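Local atomic coordinates of putative iron-regulated protein A (Parabacteroides distasonis ATCC 8503, PDB entry 4ECG), a protein that binds calcium ions and, as an imelysin-like member of the peptidase M75 family, is probably an iron-regulated surface or periplasmic protein of still undefined role. Residues Ala240-Glu245 with Lys289-Ser294; Val331-Lys336 with Cys365-Thr370. All coordinates share one frame; numbering follows the deposited sequence.

Interaction 1: Ala240-Glu245 with Lys289-Ser294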
loop_
_atom_site.group_PDB
_atom_site.type_symbol
_atom_site.label_atom_id
_atom_site.label_comp_id
_atom_site.label_asym_id
_atom_site.label_seq_id
_atom_site.Cartn_x
_atom_site.Cartn_y
_atom_site.Cartn_z
ATOM N N ALA A 240 -9.738 4.180 6.399
ATOM C CA ALA A 240 -10.329 5.308 5.670
ATOM C C ALA A 240 -9.272 6.127 4.949
ATOM O O ALA A 240 -9.543 6.755 3.946
ATOM C CB ALA A 240 -11.186 6.177 6.579
ATOM N N GLY A 241 -8.040 6.083 5.417
ATOM C CA GLY A 241 -6.960 6.812 4.735
ATOM C C GLY A 241 -6.760 6.266 3.350
ATOM O O GLY A 241 -6.665 7.041 2.362
ATOM N N ILE A 242 -6.671 4.932 3.271
ATOM C CA ILE A 242 -6.357 4.283 1.982
ATOM C C ILE A 242 -7.538 4.307 0.992
ATOM O O ILE A 242 -7.310 4.606 -0.206
ATOM C CB ILE A 242 -5.757 2.881 2.141
ATOM C CG1 ILE A 242 -5.163 2.419 0.799
ATOM C CG2 ILE A 242 -6.788 1.879 2.630
ATOM C CD1 ILE A 242 -4.041 3.286 0.231
ATOM N N SER A 243 -8.787 4.097 1.469
ATOM C CA SER A 243 -9.948 4.311 0.584
ATOM C C SER A 243 -9.942 5.702 -0.022
ATOM O O SER A 243 -10.173 5.891 -1.224
ATOM C CB SER A 243 -11.274 4.055 1.294
ATOM O OG SER A 243 -11.494 4.922 2.379
ATOM N N ASN A 244 -9.686 6.698 0.817
ATOM C CA ASN A 244 -9.708 8.063 0.349
ATOM C C ASN A 244 -8.554 8.374 -0.590
ATOM O O ASN A 244 -8.709 9.155 -1.529
ATOM C CB ASN A 244 -9.694 8.973 1.543
ATOM C CG ASN A 244 -9.729 10.406 1.163
ATOM O OD1 ASN A 244 -10.698 10.859 0.602
ATOM N ND2 ASN A 244 -8.642 11.123 1.423
ATOM N N GLU A 245 -7.387 7.799 -0.320
ATOM C CA GLU A 245 -6.183 8.031 -1.131
ATOM C C GLU A 245 -6.292 7.376 -2.508
ATOM O O GLU A 245 -5.920 7.980 -3.528
ATOM C CB GLU A 245 -4.953 7.520 -0.361
ATOM C CG GLU A 245 -3.617 7.406 -1.114
ATOM C CD GLU A 245 -2.799 8.699 -1.217
ATOM O OE1 GLU A 245 -3.328 9.776 -0.800
ATOM O OE2 GLU A 245 -1.612 8.615 -1.717
ATOM N N LYS A 289 -6.437 -2.132 -6.541
ATOM C CA LYS A 289 -7.197 -3.268 -6.067
ATOM C C LYS A 289 -6.594 -3.818 -4.781
ATOM O O LYS A 289 -7.339 -4.133 -3.823
ATOM C CB LYS A 289 -7.268 -4.395 -7.151
ATOM C CG LYS A 289 -7.912 -5.702 -6.700
ATOM C CD LYS A 289 -7.365 -6.919 -7.449
ATOM C CE LYS A 289 -6.094 -7.447 -6.805
ATOM N NZ LYS A 289 -5.452 -8.486 -7.637
ATOM N N ASN A 290 -5.262 -3.970 -4.745
ATOM C CA ASN A 290 -4.669 -4.571 -3.536
ATOM C C ASN A 290 -4.826 -3.647 -2.313
ATOM O O ASN A 290 -5.076 -4.136 -1.210
ATOM C CB ASN A 290 -3.230 -5.011 -3.763
ATOM C CG ASN A 290 -3.143 -6.340 -4.510
ATOM O OD1 ASN A 290 -3.880 -7.300 -4.192
ATOM N ND2 ASN A 290 -2.181 -6.434 -5.451
ATOM N N ASN A 291 -4.710 -2.338 -2.518
ATOM C CA ASN A 291 -5.028 -1.395 -1.470
ATOM C C ASN A 291 -6.454 -1.547 -0.878
ATOM O O ASN A 291 -6.679 -1.336 0.322
ATOM C CB ASN A 291 -4.940 0.019 -1.990
ATOM C CG ASN A 291 -3.549 0.445 -2.405
ATOM O OD1 ASN A 291 -3.418 1.330 -3.263
ATOM N ND2 ASN A 291 -2.509 -0.150 -1.803
ATOM N N ILE A 292 -7.429 -1.901 -1.703
ATOM C CA ILE A 292 -8.774 -2.091 -1.164
ATOM C C ILE A 292 -8.863 -3.494 -0.563
ATOM O O ILE A 292 -9.529 -3.673 0.415
ATOM C CB ILE A 292 -9.834 -1.831 -2.225
ATOM C CG1 ILE A 292 -9.635 -0.433 -2.819
ATOM C CG2 ILE A 292 -11.221 -2.021 -1.640
ATOM C CD1 ILE A 292 -9.648 0.749 -1.830
ATOM N N VAL A 293 -8.118 -4.469 -1.076
ATOM C CA VAL A 293 -8.065 -5.810 -0.437
ATOM C C VAL A 293 -7.531 -5.637 0.995
ATOM O O VAL A 293 -7.981 -6.280 1.905
ATOM C CB VAL A 293 -7.311 -6.902 -1.281
ATOM C CG1 VAL A 293 -7.190 -8.231 -0.548
ATOM C CG2 VAL A 293 -8.065 -7.221 -2.533
ATOM N N SER A 294 -6.603 -4.732 1.205
ATOM C CA SER A 294 -6.124 -4.438 2.544
ATOM C C SER A 294 -7.264 -4.058 3.487
ATOM O O SER A 294 -7.286 -4.526 4.634
ATOM C CB SER A 294 -5.093 -3.294 2.508
ATOM O OG SER A 294 -4.438 -3.163 3.739
#
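In the helical imelysin core, beside a calcium site, helix 239-259 meets helix 284-300 where Ile242 packs across Asn291. The two side chains cross at about a right angle. CG1 of Ile242 lies 3.7 Å from CB of Asn291, and the terminal methyl CD1 reaches on to the amide carbon, 3.9 Å from CG of Asn291. The other branch of the isoleucine meets main chain instead, with CG2 4.0 Å from the carbonyl O of Asn291. Ile242 has CG1 anti to its own N (chi1 -167°), which directs the longer branch to the side chain of Asn291.

The contact is purely van der Waals, and the polar end of Asn291 is satisfied by others: OD1 bonds to NZ of Lys250 and ND2 to the carbonyl O of Glu89. These two bonds hold the buried amide at both ends while its CB and CG take the isoleucine. A second, looser touch brings CD1 of Ile292 to 4.3 Å from CA of Ser243.

Ile242 and Asn291 both pack on Glu92, a calcium ligand, and the side chain of Asn291 is about 6 Å from a bound calcium ion. Ile292 also contacts Ile338 and Ile341 of helix 324-343 and Leu368 of helix 355-377.

Interaction 2: Val331-Lys336 with Cys365-Thr370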
loop_
_atom_site.group_PDB
_atom_site.type_symbol
_atom_site.label_atom_id
_atom_site.label_comp_id
_atom_site.label_asym_id
_atom_site.label_seq_id
_atom_site.Cartn_x
_atom_site.Cartn_y
_atom_site.Cartn_z
ATOM N N VAL A 331 -20.272 -4.516 3.431
ATOM C CA VAL A 331 -19.976 -5.721 2.665
ATOM C C VAL A 331 -20.123 -5.413 1.157
ATOM O O VAL A 331 -19.199 -5.641 0.401
ATOM C CB VAL A 331 -20.885 -6.905 3.115
ATOM C CG1 VAL A 331 -20.781 -8.092 2.142
ATOM C CG2 VAL A 331 -20.537 -7.283 4.554
ATOM N N VAL A 332 -21.266 -4.846 0.754
ATOM C CA VAL A 332 -21.551 -4.499 -0.643
ATOM C C VAL A 332 -20.490 -3.516 -1.155
ATOM O O VAL A 332 -19.935 -3.684 -2.229
ATOM C CB VAL A 332 -23.007 -3.923 -0.798
ATOM C CG1 VAL A 332 -23.182 -3.110 -2.089
ATOM C CG2 VAL A 332 -24.082 -5.045 -0.694
ATOM N N GLN A 333 -20.143 -2.528 -0.357
ATOM C CA GLN A 333 -19.311 -1.438 -0.828
ATOM C C GLN A 333 -17.862 -1.843 -1.034
ATOM O O GLN A 333 -17.229 -1.340 -1.960
ATOM C CB GLN A 333 -19.375 -0.246 0.142
ATOM C CG GLN A 333 -18.906 1.055 -0.438
ATOM C CD GLN A 333 -19.726 1.532 -1.625
ATOM O OE1 GLN A 333 -20.947 1.512 -1.602
ATOM N NE2 GLN A 333 -19.036 2.004 -2.672
ATOM N N ILE A 334 -17.313 -2.698 -0.176
ATOM C CA ILE A 334 -15.914 -3.187 -0.364
ATOM C C ILE A 334 -15.848 -3.876 -1.745
ATOM O O ILE A 334 -15.020 -3.551 -2.609
ATOM C CB ILE A 334 -15.441 -4.133 0.794
ATOM C CG1 ILE A 334 -15.253 -3.318 2.095
ATOM C CG2 ILE A 334 -14.156 -4.859 0.424
ATOM C CD1 ILE A 334 -15.377 -4.102 3.397
ATOM N N ASP A 335 -16.777 -4.799 -1.954
ATOM C CA ASP A 335 -16.858 -5.517 -3.232
ATOM C C ASP A 335 -17.185 -4.614 -4.442
ATOM O O ASP A 335 -16.640 -4.810 -5.504
ATOM C CB ASP A 335 -17.842 -6.677 -3.108
ATOM C CG ASP A 335 -17.218 -7.928 -2.414
ATOM O OD1 ASP A 335 -16.022 -7.936 -2.034
ATOM O OD2 ASP A 335 -17.946 -8.926 -2.244
ATOM N N LYS A 336 -18.029 -3.599 -4.274
ATOM C CA LYS A 336 -18.335 -2.652 -5.367
ATOM C C LYS A 336 -17.078 -1.836 -5.758
ATOM O O LYS A 336 -16.856 -1.512 -6.911
ATOM C CB LYS A 336 -19.435 -1.724 -4.880
ATOM C CG LYS A 336 -20.393 -1.166 -5.913
ATOM C CD LYS A 336 -21.577 -0.505 -5.182
ATOM C CE LYS A 336 -21.994 0.821 -5.815
ATOM N NZ LYS A 336 -23.033 1.547 -5.030
ATOM N N CYS A 365 -14.855 4.589 -4.081
ATOM C CA CYS A 365 -13.882 4.866 -3.001
ATOM C C CYS A 365 -14.399 5.969 -2.093
ATOM O O CYS A 365 -14.207 5.916 -0.882
ATOM C CB CYS A 365 -12.514 5.271 -3.512
ATOM S SG CYS A 365 -11.640 4.038 -4.521
ATOM N N ALA A 366 -15.061 6.966 -2.656
ATOM C CA ALA A 366 -15.531 8.079 -1.817
ATOM C C ALA A 366 -16.641 7.545 -0.839
ATOM O O ALA A 366 -16.645 7.857 0.369
ATOM C CB ALA A 366 -15.998 9.275 -2.664
ATOM N N ASP A 367 -17.553 6.726 -1.359
ATOM C CA ASP A 367 -18.560 6.033 -0.522
ATOM C C ASP A 367 -17.957 5.010 0.500
ATOM O O ASP A 367 -18.480 4.848 1.561
ATOM C CB ASP A 367 -19.620 5.319 -1.413
ATOM C CG ASP A 367 -20.500 6.305 -2.223
ATOM O OD1 ASP A 367 -20.621 7.484 -1.823
ATOM O OD2 ASP A 367 -21.097 5.890 -3.249
ATOM N N LEU A 368 -16.861 4.330 0.196
ATOM C CA LEU A 368 -16.268 3.377 1.149
ATOM C C LEU A 368 -15.686 4.226 2.275
ATOM O O LEU A 368 -15.801 3.884 3.432
ATOM C CB LEU A 368 -15.172 2.548 0.487
ATOM C CG LEU A 368 -14.433 1.452 1.258
ATOM C CD1 LEU A 368 -15.395 0.558 2.059
ATOM C CD2 LEU A 368 -13.626 0.656 0.246
ATOM N N THR A 369 -15.118 5.374 1.921
ATOM C CA THR A 369 -14.601 6.302 2.919
ATOM C C THR A 369 -15.676 6.824 3.874
ATOM O O THR A 369 -15.470 6.873 5.054
ATOM C CB THR A 369 -13.912 7.487 2.263
ATOM O OG1 THR A 369 -12.793 6.994 1.505
ATOM C CG2 THR A 369 -13.466 8.532 3.360
ATOM N N THR A 370 -16.819 7.227 3.362
ATOM C CA THR A 370 -17.916 7.635 4.201
ATOM C C THR A 370 -18.349 6.512 5.126
ATOM O O THR A 370 -18.580 6.726 6.310
ATOM C CB THR A 370 -19.109 8.031 3.330
ATOM O OG1 THR A 370 -18.698 9.100 2.487
ATOM C CG2 THR A 370 -20.303 8.493 4.186
HETATM O O HOH W 1 -20.393 3.388 -4.717
#
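A chi1 of -162° swings CG of Gln333 opposite its main-chain nitrogen, and a bend at chi2 (62°) lays the chain over the backbone of Leu368 and brings its amide beside Asp367. CG of Gln333 rests 3.9 Å from CA of Leu368, and NE2 of Gln333 lies 3.6 Å from CB of Asp367. Amide and carboxylate planes stand perpendicular, and a water joins the two groups. This water accepts from NE2 of Gln333 at 2.8 Å and donates to OD2 of Asp367 at 3.0 Å; NZ of Lys336 adds a weak bond to it. NE2 of Gln333 also makes a weak hydrogen bond to the carbonyl O of Ala364.

Next to this polar bridge, CG1 of Ile334 packs against CD1 of Leu368 at 3.9 Å; Leu368 also touches Ile295 of helix 284-300. Replacing Gln333 by an alanine would probably leave the water and Ala364 O without their amide donor and open a gap over the backbone at Leu368.

The segments of helices 324-343 and 355-377 run roughly antiparallel, at 149°, with axes 9.3 Å apart. Their interface thus pairs one apolar contact with a hydrated polar edge where the water is likely to mediate the attraction between Lys336 and Asp367.

Following the chain from the N terminus, many helices precede helix 239-259, where the first of these contacts begins; interaction 1 closes when helix 284-300 packs back on it, with 43 residues between segments 240-245 and 289-294. Interaction 2 then closes a shorter excursion, 28 residues between segments 331-336 and 365-370 on helices 324-343 and 355-377. The two loops follow in series, neither nested nor crossed, yet their contacts lie only about 10 Å apart, centre to centre. They meet directly: OG of Ser243 and OG1 of Thr369 are 2.6 Å apart, a probable hydrogen bond, and CG2 of Ile292 packs 4.1 Å from CD2 of Leu368. Together they gather four helices of the imelysin region into one packed cluster.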